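Local coordinates for Amy13K (Eubacterium rectale DSM 17629, PDB 6B3P), which probably helps a surface-anchored gut-bacterial alpha-amylase hold starch, through two family 26 carbohydrate-binding modules that each bind malto-oligosaccharide, at residues S110-G113 with S114-N118. Residues are numbered along the deposited sequence; the frame is centred on the assembly and turned at random.
Sequences SGMG and STIYN
M112 and I116, four residues apart round a turn, meet through their aliphatic parts and show how a loop can be closed without a direct hydrogen bond between its two arms. The CD1 methyl of I116 lies 4.1 Å from CG of M112, and CE of M112 approaches CD1 of I116 at 4.1 Å, so the bent thioether chain touches this methyl at two points while the two side chains cross at about a right angle. In M112, CG sits between the backbone N and the carbonyl carbon (chi1 58°), and the bend at chi3 (-75°) brings the terminal methyl back to I116. In I116, chi1 (-51°) sets CG1 beside the backbone N, opposite the carbonyl carbon, and chi2 then turns CD1 back over the turn, where CD1 of I116 also comes 4.1 Å from O of G113. Both side chains are buried, I116 with further contacts to Y151 and I141 and M112 with one to T173. The turn leads from strand 101-108 into strand 116-121 of the second starch-binding module, whose bound glucan meets Y119 and W121 of this strand together with loop residues such as W136 and N177; the side chain of M112 is about 12 Å from a bound glucose. A water bridges the backbone carbonyls of M112 and T115, donating to O of M112 at 2.5 Å, a short bond, and to O of T115 at 2.8 Å. The same M112 carbonyl also accepts from the side-chain amide of N169, so two donors hold it. At the bend, the backbone shape of G113 suits glycine, because a side chain there would press on the carbonyl O of M112 and on N of S114.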
loop_
_atom_site.group_PDB
_atom_site.type_symbol
_atom_site.label_atom_id
_atom_site.label_comp_id
_atom_site.label_asym_id
_atom_site.label_seq_id
_atom_site.Cartn_x
_atom_site.Cartn_y
_atom_site.Cartn_z
ATOM N N SER A 110 -19.223 8.360 7.768
ATOM C CA SER A 110 -19.742 9.258 8.794
ATOM C C SER A 110 -21.147 9.729 8.445
ATOM O O SER A 110 -21.348 10.444 7.463
ATOM C CB SER A 110 -18.826 10.471 8.970
ATOM O OG SER A 110 -19.489 11.512 9.667
ATOM N N GLY A 111 -22.115 9.326 9.261
ATOM C CA GLY A 111 -23.487 9.773 9.110
ATOM C C GLY A 111 -24.081 9.481 7.745
ATOM O O GLY A 111 -24.704 10.350 7.133
ATOM N N MET A 112 -23.882 8.256 7.269
ATOM C CA MET A 112 -24.502 7.795 6.032
ATOM C C MET A 112 -24.957 6.346 6.195
ATOM O O MET A 112 -25.147 5.626 5.213
ATOM C CB MET A 112 -23.535 7.933 4.852
ATOM C CG MET A 112 -22.232 7.174 5.013
ATOM S SD MET A 112 -21.067 7.514 3.675
ATOM C CE MET A 112 -21.784 6.575 2.326
ATOM N N GLY A 113 -25.129 5.928 7.447
ATOM C CA GLY A 113 -25.654 4.611 7.761
ATOM C C GLY A 113 -24.576 3.574 8.006
ATOM O O GLY A 113 -23.401 3.913 8.150
ATOM N N SER A 114 -24.982 2.306 8.049
ATOM C CA SER A 114 -24.077 1.208 8.376
ATOM C C SER A 114 -23.966 0.211 7.223
ATOM O O SER A 114 -23.205 -0.757 7.299
ATOM C CB SER A 114 -24.548 0.498 9.647
ATOM O OG SER A 114 -25.809 -0.122 9.454
ATOM N N THR A 115 -24.731 0.453 6.161
ATOM C CA THR A 115 -24.648 -0.346 4.944
ATOM C C THR A 115 -23.887 0.436 3.884
ATOM O O THR A 115 -24.421 1.375 3.290
ATOM C CB THR A 115 -26.037 -0.729 4.409
ATOM O OG1 THR A 115 -26.863 0.440 4.325
ATOM C CG2 THR A 115 -26.694 -1.757 5.320
ATOM N N ILE A 116 -22.638 0.041 3.658
ATOM C CA ILE A 116 -21.747 0.754 2.752
ATOM C C ILE A 116 -21.398 -0.112 1.549
ATOM O O ILE A 116 -21.231 -1.327 1.670
ATOM C CB ILE A 116 -20.449 1.186 3.465
ATOM C CG1 ILE A 116 -20.770 1.917 4.773
ATOM C CG2 ILE A 116 -19.595 2.062 2.552
ATOM C CD1 ILE A 116 -21.586 3.186 4.595
ATOM N N TYR A 117 -21.290 0.531 0.391
ATOM C CA TYR A 117 -20.968 -0.145 -0.858
ATOM C C TYR A 117 -19.721 0.460 -1.492
ATOM O O TYR A 117 -19.394 1.622 -1.251
ATOM C CB TYR A 117 -22.137 -0.045 -1.843
ATOM C CG TYR A 117 -23.408 -0.714 -1.381
ATOM C CD1 TYR A 117 -24.292 -0.061 -0.531
ATOM C CD2 TYR A 117 -23.734 -1.993 -1.809
ATOM C CE1 TYR A 117 -25.460 -0.669 -0.112
ATOM C CE2 TYR A 117 -24.898 -2.609 -1.399
ATOM C CZ TYR A 117 -25.758 -1.942 -0.550
ATOM O OH TYR A 117 -26.921 -2.549 -0.137
ATOM N N ASN A 118 -19.025 -0.337 -2.297
ATOM C CA ASN A 118 -17.967 0.180 -3.155
ATOM C C ASN A 118 -18.231 -0.184 -4.605
ATOM O O ASN A 118 -18.380 -1.360 -4.943
ATOM C CB ASN A 118 -16.600 -0.351 -2.731
ATOM C CG ASN A 118 -15.469 0.243 -3.551
ATOM O OD1 ASN A 118 -15.060 -0.318 -4.567
ATOM N ND2 ASN A 118 -14.968 1.394 -3.119
HETATM O O HOH W 1 -25.875 3.233 4.835
#